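Local coordinates for protein probable CoA-transferase alpha subunit (Rhodococcus jostii, PDB 6COJ) that probably acts as the alpha subunit of a CoA-transferase-family enzyme and binds a coenzyme A thioester of a spirocyclic lactone, at residues A[21-33]-A[49-62]. The protein carries 1 engineered substitution. Residues are numbered along the deposited sequence; the frame is centred on the assembly and turned at random.
Sequences ISLDDAVGELRSG and ALVRALLRSDVTDL
Leu23 and Val27, one turn apart on helix 23-28, pack against helix 49-56 within the alpha/beta coenzyme A transferase fold, whose parallel sheet places strands 35-38 and 62-65, the continuations of these two segments, side by side. The helix axes approach to 9.0 Å and cross at -66°. Leu23 is a knob in the hole formed by Ala49, Leu50, Ala53 and Arg56; its CD2 reaches Leu50 CD2 at 3.8 Å. Val27 divides its branches: CG2 presses on Ala53 CB at 3.6 Å, while CG1, anti to the backbone N, meets the CB and OG of Ser57 and the CD2 of Leu54. Leu30 CD1 extends this apolar seam onto Leu54 CD2, roughly at right angles.

At the exposed side, Asp24 and Arg56 form a salt bridge. Arg56 NH2 lies 2.9 Å from Asp24 OD1, with a nearly straight N-H...O angle of 163°; it meets the syn side of the carboxylate but 35° out of its plane, and the NE bond to the same oxygen is weak. The arginine chain bends at chi3, so that Ala53 CA lies against one guanidinium face, displaced toward its edge. A water donates to both Asp24 OD1 and Ala53 O, so the water joins the arginine in holding that oxygen and links it to the helix backbone. Where the two segments run into strands 35-38 and 62-65, Thr60 N donates to Ser32 OG at 2.9 Å, and Gly33 N donates in the carbonyl plane to Thr60 O at 3.0 Å.

Further out, Phe214 of strand 213-217 touches Ala26, and Leu75 of helix 70-77 touches Leu54. Ser22 and Asp25 form a capping box at the start of helix 23-28, and after helix 49-56 Ser57 OG accepts from Val59 N, an ST turn, and donates to Leu54 O.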
ATOM      1  N   ILE A  21      23.786 -11.648  13.536  1.00 17.96           N
ATOM      2  CA  ILE A  21      23.729 -12.966  14.164  1.00 17.99           C
ATOM      3  C   ILE A  21      23.914 -14.029  13.085  1.00 23.44           C
ATOM      4  O   ILE A  21      23.785 -13.762  11.888  1.00 21.08           O
ATOM      5  CB  ILE A  21      22.392 -13.207  14.897  1.00 23.82           C
ATOM      6  CG1 ILE A  21      21.226 -13.063  13.916  1.00 20.19           C
ATOM      7  CG2 ILE A  21      22.263 -12.301  16.113  1.00 28.21           C
ATOM      8  CD1 ILE A  21      19.872 -13.200  14.571  1.00 37.82           C
ATOM      9  N   SER A  22      24.214 -15.256  13.516  1.00 18.28           N
ATOM     10  CA  SER A  22      24.385 -16.363  12.586  1.00 19.30           C
ATOM     11  C   SER A  22      23.034 -16.989  12.240  1.00 17.61           C
ATOM     12  O   SER A  22      22.010 -16.723  12.877  1.00 19.36           O
ATOM     13  CB  SER A  22      25.289 -17.431  13.192  1.00 21.87           C
ATOM     14  OG  SER A  22      24.603 -18.084  14.245  1.00 22.46           O
ATOM     15  N   LEU A  23      23.043 -17.836  11.205  1.00 20.35           N
ATOM     16  CA  LEU A  23      21.848 -18.592  10.837  1.00 18.82           C
ATOM     17  C   LEU A  23      21.330 -19.408  12.013  1.00 20.36           C
ATOM     18  O   LEU A  23      20.130 -19.391  12.313  1.00 19.60           O
ATOM     19  CB  LEU A  23      22.167 -19.526   9.666  1.00 21.79           C
ATOM     20  CG  LEU A  23      22.383 -18.821   8.328  1.00 19.27           C
ATOM     21  CD1 LEU A  23      23.103 -19.753   7.372  1.00 21.14           C
ATOM     22  CD2 LEU A  23      21.053 -18.387   7.742  1.00 19.37           C
ATOM     23  N   ASP A  24      22.224 -20.149  12.677  1.00 20.94           N
ATOM     24  CA  ASP A  24      21.807 -20.978  13.803  1.00 18.83           C
ATOM     25  C   ASP A  24      21.350 -20.127  14.987  1.00 19.42           C
ATOM     26  O   ASP A  24      20.421 -20.515  15.707  1.00 22.50           O
ATOM     27  CB  ASP A  24      22.937 -21.932  14.200  1.00 22.48           C
ATOM     28  CG  ASP A  24      23.168 -23.037  13.173  1.00 24.25           C
ATOM     29  OD1 ASP A  24      22.269 -23.321  12.357  1.00 24.93           O
ATOM     30  OD2 ASP A  24      24.258 -23.644  13.190  1.00 28.18           O
ATOM     31  N   ASP A  25      22.005 -18.980  15.218  1.00 24.89           N
ATOM     32  CA  ASP A  25      21.556 -18.041  16.250  1.00 24.43           C
ATOM     33  C   ASP A  25      20.117 -17.613  16.003  1.00 19.83           C
ATOM     34  O   ASP A  25      19.292 -17.576  16.926  1.00 21.18           O
ATOM     35  CB  ASP A  25      22.414 -16.769  16.230  1.00 34.41           C
ATOM     36  CG  ASP A  25      23.789 -16.944  16.844  1.00 53.19           C
ATOM     37  OD1 ASP A  25      23.999 -17.884  17.634  1.00 31.77           O
ATOM     38  OD2 ASP A  25      24.661 -16.095  16.547  1.00 42.38           O
ATOM     39  N   ALA A  26      19.808 -17.238  14.761  1.00 18.81           N
ATOM     40  CA  ALA A  26      18.470 -16.748  14.449  1.00 19.69           C
ATOM     41  C   ALA A  26      17.423 -17.825  14.696  1.00 17.93           C
ATOM     42  O   ALA A  26      16.386 -17.570  15.324  1.00 19.42           O
ATOM     43  CB  ALA A  26      18.418 -16.244  13.004  1.00 19.80           C
ATOM     44  N   VAL A  27      17.694 -19.050  14.240  1.00 19.52           N
ATOM     45  CA  VAL A  27      16.759 -20.143  14.482  1.00 17.89           C
ATOM     46  C   VAL A  27      16.684 -20.470  15.967  1.00 19.80           C
ATOM     47  O   VAL A  27      15.637 -20.914  16.460  1.00 20.07           O
ATOM     48  CB  VAL A  27      17.112 -21.344  13.585  1.00 21.37           C
ATOM     49  CG1 VAL A  27      16.273 -22.584  13.940  1.00 22.77           C
ATOM     50  CG2 VAL A  27      16.896 -20.939  12.128  1.00 23.83           C
ATOM     51  N   GLY A  28      17.766 -20.214  16.710  1.00 20.10           N
ATOM     52  CA  GLY A  28      17.761 -20.377  18.156  1.00 18.27           C
ATOM     53  C   GLY A  28      16.787 -19.464  18.883  1.00 18.67           C
ATOM     54  O   GLY A  28      16.471 -19.716  20.051  1.00 23.55           O
ATOM     55  N   GLU A  29      16.330 -18.394  18.233  1.00 18.94           N
ATOM     56  CA  GLU A  29      15.304 -17.514  18.778  0.62 19.63           C
ATOM     57  C   GLU A  29      13.894 -18.001  18.483  1.00 21.89           C
ATOM     58  O   GLU A  29      12.932 -17.444  19.029  1.00 23.55           O
ATOM     59  CB  GLU A  29      15.455 -16.101  18.203  0.62 21.86           C
ATOM     60  CG  GLU A  29      16.707 -15.373  18.649  0.62 22.55           C
ATOM     61  CD  GLU A  29      16.841 -15.342  20.155  0.62 25.62           C
ATOM     62  OE1 GLU A  29      17.808 -15.931  20.683  0.62 37.71           O
ATOM     63  OE2 GLU A  29      15.971 -14.738  20.816  0.62 28.61           O
ATOM     64  N   LEU A  30      13.747 -18.996  17.615  1.00 18.50           N
ATOM     65  CA  LEU A  30      12.447 -19.556  17.283  1.00 17.75           C
ATOM     66  C   LEU A  30      12.121 -20.703  18.229  1.00 21.10           C
ATOM     67  O   LEU A  30      12.997 -21.264  18.891  1.00 20.97           O
ATOM     68  CB  LEU A  30      12.435 -20.046  15.837  1.00 17.12           C
ATOM     69  CG  LEU A  30      12.889 -19.006  14.810  1.00 16.73           C
ATOM     70  CD1 LEU A  30      12.921 -19.639  13.427  1.00 18.82           C
ATOM     71  CD2 LEU A  30      11.978 -17.765  14.832  1.00 17.29           C
ATOM     72  N   ARG A  31      10.837 -21.039  18.298  1.00 20.71           N
ATOM     73  CA  ARG A  31      10.370 -22.082  19.194  1.00 22.43           C
ATOM     74  C   ARG A  31       9.335 -22.929  18.477  1.00 20.47           C
ATOM     75  O   ARG A  31       8.586 -22.436  17.628  1.00 19.73           O
ATOM     76  CB  ARG A  31       9.726 -21.498  20.458  1.00 28.19           C
ATOM     77  CG  ARG A  31      10.616 -20.560  21.250  1.00 32.30           C
ATOM     78  CD  ARG A  31      11.713 -21.332  21.962  1.00 46.24           C
ATOM     79  NE  ARG A  31      12.485 -20.478  22.860  1.00 63.60           N
ATOM     80  CZ  ARG A  31      13.640 -19.908  22.540  1.00 47.49           C
ATOM     81  NH1 ARG A  31      14.273 -19.145  23.420  1.00 47.90           N
ATOM     82  NH2 ARG A  31      14.168 -20.110  21.341  1.00 39.31           N
ATOM     83  N   SER A  32       9.292 -24.211  18.837  1.00 19.84           N
ATOM     84  CA  SER A  32       8.252 -25.076  18.310  1.00 18.84           C
ATOM     85  C   SER A  32       6.887 -24.483  18.637  1.00 19.68           C
ATOM     86  O   SER A  32       6.698 -23.860  19.686  1.00 21.81           O
ATOM     87  CB  SER A  32       8.384 -26.485  18.896  1.00 23.97           C
ATOM     88  OG  SER A  32       9.584 -27.099  18.446  1.00 23.61           O
ATOM     89  N   GLY A  33       5.943 -24.656  17.720  1.00 19.15           N
ATOM     90  CA  GLY A  33       4.603 -24.138  17.895  1.00 17.65           C
ATOM     91  C   GLY A  33       4.392 -22.723  17.412  1.00 20.25           C
ATOM     92  O   GLY A  33       3.254 -22.241  17.452  1.00 21.28           O
ATOM     93  N   ALA A  49      18.561 -20.357   3.160  1.00 16.10           N
ATOM     94  CA  ALA A  49      19.555 -20.635   4.191  1.00 17.50           C
ATOM     95  C   ALA A  49      18.913 -20.682   5.573  1.00 17.20           C
ATOM     96  O   ALA A  49      19.238 -21.555   6.386  1.00 17.71           O
ATOM     97  CB  ALA A  49      20.696 -19.616   4.126  1.00 17.53           C
ATOM     98  N   LEU A  50      17.980 -19.766   5.854  1.00 16.62           N
ATOM     99  CA  LEU A  50      17.276 -19.825   7.135  1.00 16.97           C
ATOM    100  C   LEU A  50      16.402 -21.072   7.232  1.00 16.77           C
ATOM    101  O   LEU A  50      16.322 -21.701   8.298  1.00 17.49           O
ATOM    102  CB  LEU A  50      16.463 -18.545   7.354  1.00 15.67           C
ATOM    103  CG  LEU A  50      17.285 -17.318   7.798  1.00 15.73           C
ATOM    104  CD1 LEU A  50      16.519 -16.003   7.552  1.00 16.30           C
ATOM    105  CD2 LEU A  50      17.709 -17.427   9.271  1.00 17.54           C
ATOM    106  N   VAL A  51      15.775 -21.475   6.122  1.00 16.76           N
ATOM    107  CA  VAL A  51      14.983 -22.706   6.116  1.00 15.60           C
ATOM    108  C   VAL A  51      15.865 -23.927   6.376  1.00 18.51           C
ATOM    109  O   VAL A  51      15.490 -24.829   7.137  1.00 17.18           O
ATOM    110  CB  VAL A  51      14.175 -22.835   4.811  1.00 17.21           C
ATOM    111  CG1 VAL A  51      13.545 -24.226   4.703  1.00 20.60           C
ATOM    112  CG2 VAL A  51      13.108 -21.757   4.743  1.00 16.72           C
ATOM    113  N   ARG A  52      17.042 -23.985   5.746  1.00 16.80           N
ATOM    114  CA  ARG A  52      17.964 -25.086   6.026  1.00 16.65           C
ATOM    115  C   ARG A  52      18.404 -25.089   7.488  1.00 17.19           C
ATOM    116  O   ARG A  52      18.585 -26.156   8.085  1.00 17.89           O
ATOM    117  CB  ARG A  52      19.173 -25.037   5.081  1.00 18.49           C
ATOM    118  CG  ARG A  52      18.844 -25.463   3.645  1.00 18.85           C
ATOM    119  CD  ARG A  52      20.052 -25.457   2.719  1.00 21.73           C
ATOM    120  NE  ARG A  52      20.515 -24.114   2.367  1.00 19.95           N
ATOM    121  CZ  ARG A  52      20.071 -23.416   1.323  1.00 21.32           C
ATOM    122  NH1 ARG A  52      19.127 -23.920   0.522  1.00 18.76           N
ATOM    123  NH2 ARG A  52      20.570 -22.213   1.080  1.00 22.02           N
ATOM    124  N   ALA A  53      18.567 -23.905   8.088  1.00 17.30           N
ATOM    125  CA  ALA A  53      18.905 -23.848   9.508  1.00 18.98           C
ATOM    126  C   ALA A  53      17.750 -24.358  10.366  1.00 16.77           C
ATOM    127  O   ALA A  53      17.974 -25.025  11.386  1.00 17.69           O
ATOM    128  CB  ALA A  53      19.316 -22.426   9.902  1.00 19.76           C
ATOM    129  N   LEU A  54      16.509 -24.068   9.963  1.00 18.20           N
ATOM    130  CA  LEU A  54      15.357 -24.667  10.636  1.00 18.36           C
ATOM    131  C   LEU A  54      15.399 -26.191  10.566  1.00 19.56           C
ATOM    132  O   LEU A  54      15.115 -26.871  11.562  1.00 20.94           O
ATOM    133  CB  LEU A  54      14.063 -24.147  10.013  1.00 21.93           C
ATOM    134  CG  LEU A  54      13.348 -23.046  10.786  1.00 24.44           C
ATOM    135  CD1 LEU A  54      12.168 -22.503   9.979  1.00 20.27           C
ATOM    136  CD2 LEU A  54      12.878 -23.558  12.133  1.00 23.63           C
ATOM    137  N   LEU A  55      15.740 -26.748   9.396  1.00 19.00           N
ATOM    138  CA  LEU A  55      15.804 -28.198   9.241  1.00 19.37           C
ATOM    139  C   LEU A  55      16.849 -28.813  10.160  1.00 22.60           C
ATOM    140  O   LEU A  55      16.653 -29.914  10.684  1.00 25.17           O
ATOM    141  CB  LEU A  55      16.094 -28.565   7.783  1.00 25.66           C
ATOM    142  CG  LEU A  55      14.878 -29.030   6.970  1.00 31.06           C
ATOM    143  CD1 LEU A  55      13.768 -27.998   7.010  1.00 26.70           C
ATOM    144  CD2 LEU A  55      15.266 -29.358   5.530  1.00 31.13           C
ATOM    145  N   ARG A  56      17.975 -28.125  10.352  1.00 19.76           N
ATOM    146  CA  ARG A  56      19.016 -28.632  11.239  1.00 20.87           C
ATOM    147  C   ARG A  56      18.566 -28.617  12.693  1.00 20.03           C
ATOM    148  O   ARG A  56      19.054 -29.421  13.494  1.00 21.08           O
ATOM    149  CB  ARG A  56      20.280 -27.784  11.093  1.00 26.68           C
ATOM    150  CG  ARG A  56      20.999 -27.943   9.775  1.00 28.99           C
ATOM    151  CD  ARG A  56      22.407 -27.375   9.847  1.00 27.57           C
ATOM    152  NE  ARG A  56      22.443 -25.946  10.123  1.00 24.47           N
ATOM    153  CZ  ARG A  56      22.366 -25.002   9.186  1.00 23.37           C
ATOM    154  NH1 ARG A  56      22.251 -25.341   7.908  1.00 24.21           N
ATOM    155  NH2 ARG A  56      22.420 -23.723   9.522  1.00 26.78           N
ATOM    156  N   SER A  57      17.657 -27.709  13.048  1.00 20.02           N
ATOM    157  CA  SER A  57      17.192 -27.523  14.413  1.00 19.75           C
ATOM    158  C   SER A  57      16.103 -28.536  14.756  1.00 22.77           C
ATOM    159  O   SER A  57      15.630 -29.296  13.908  1.00 21.67           O
ATOM    160  CB  SER A  57      16.627 -26.113  14.601  1.00 18.98           C
ATOM    161  OG  SER A  57      15.282 -26.006  14.133  1.00 19.18           O
ATOM    162  N   ASP A  58      15.693 -28.523  16.023  1.00 20.64           N
ATOM    163  CA  ASP A  58      14.561 -29.319  16.482  1.00 22.79           C
ATOM    164  C   ASP A  58      13.258 -28.535  16.524  1.00 24.31           C
ATOM    165  O   ASP A  58      12.269 -29.034  17.069  1.00 26.11           O
ATOM    166  CB  ASP A  58      14.854 -29.956  17.846  1.00 27.32           C
ATOM    167  CG  ASP A  58      15.006 -28.938  18.965  1.00 34.36           C
ATOM    168  OD1 ASP A  58      14.968 -27.717  18.700  1.00 37.94           O
ATOM    169  OD2 ASP A  58      15.170 -29.370  20.125  1.00 49.99           O
ATOM    170  N   VAL A  59      13.237 -27.318  15.980  1.00 21.64           N
ATOM    171  CA  VAL A  59      12.020 -26.513  15.976  1.00 20.77           C
ATOM    172  C   VAL A  59      11.014 -27.143  15.024  1.00 19.83           C
ATOM    173  O   VAL A  59      11.310 -27.367  13.844  1.00 26.66           O
ATOM    174  CB  VAL A  59      12.342 -25.069  15.566  1.00 18.70           C
ATOM    175  CG1 VAL A  59      11.048 -24.281  15.360  1.00 20.12           C
ATOM    176  CG2 VAL A  59      13.214 -24.403  16.622  1.00 23.13           C
ATOM    177  N   THR A  60       9.810 -27.411  15.524  1.00 21.08           N
ATOM    178  CA  THR A  60       8.816 -28.128  14.738  1.00 22.26           C
ATOM    179  C   THR A  60       7.431 -27.648  15.160  1.00 23.90           C
ATOM    180  O   THR A  60       7.298 -26.638  15.855  1.00 21.08           O
ATOM    181  CB  THR A  60       9.030 -29.639  14.900  1.00 25.35           C
ATOM    182  OG1 THR A  60       8.231 -30.345  13.941  1.00 26.92           O
ATOM    183  CG2 THR A  60       8.667 -30.087  16.312  1.00 23.86           C
ATOM    184  N   ASP A  61       6.393 -28.370  14.724  1.00 18.87           N
ATOM    185  CA  ASP A  61       5.004 -28.027  15.039  1.00 19.56           C
ATOM    186  C   ASP A  61       4.687 -26.583  14.644  1.00 19.18           C
ATOM    187  O   ASP A  61       4.043 -25.837  15.384  1.00 20.78           O
ATOM    188  CB  ASP A  61       4.689 -28.304  16.514  1.00 21.86           C
ATOM    189  CG  ASP A  61       3.219 -28.093  16.860  1.00 27.67           C
ATOM    190  OD1 ASP A  61       2.344 -28.431  16.033  1.00 29.03           O
ATOM    191  OD2 ASP A  61       2.946 -27.596  17.973  1.00 35.94           O
ATOM    192  N   LEU A  62       5.138 -26.186  13.460  1.00 16.26           N
ATOM    193  CA  LEU A  62       5.027 -24.799  13.027  1.00 16.42           C
ATOM    194  C   LEU A  62       3.713 -24.560  12.298  1.00 17.75           C
ATOM    195  O   LEU A  62       3.172 -25.438  11.622  1.00 17.12           O
ATOM    196  CB  LEU A  62       6.176 -24.443  12.088  1.00 16.79           C
ATOM    197  CG  LEU A  62       7.563 -24.455  12.740  1.00 17.18           C
ATOM    198  CD1 LEU A  62       8.636 -24.174  11.700  1.00 20.82           C
ATOM    199  CD2 LEU A  62       7.630 -23.445  13.884  1.00 19.00           C
TER
HETATM  200  O   HOH W   1      19.853 -24.299  13.292  1.00 22.20           O
HETATM  201  O   HOH W   2       1.819 -24.180  15.364  1.00 28.39           O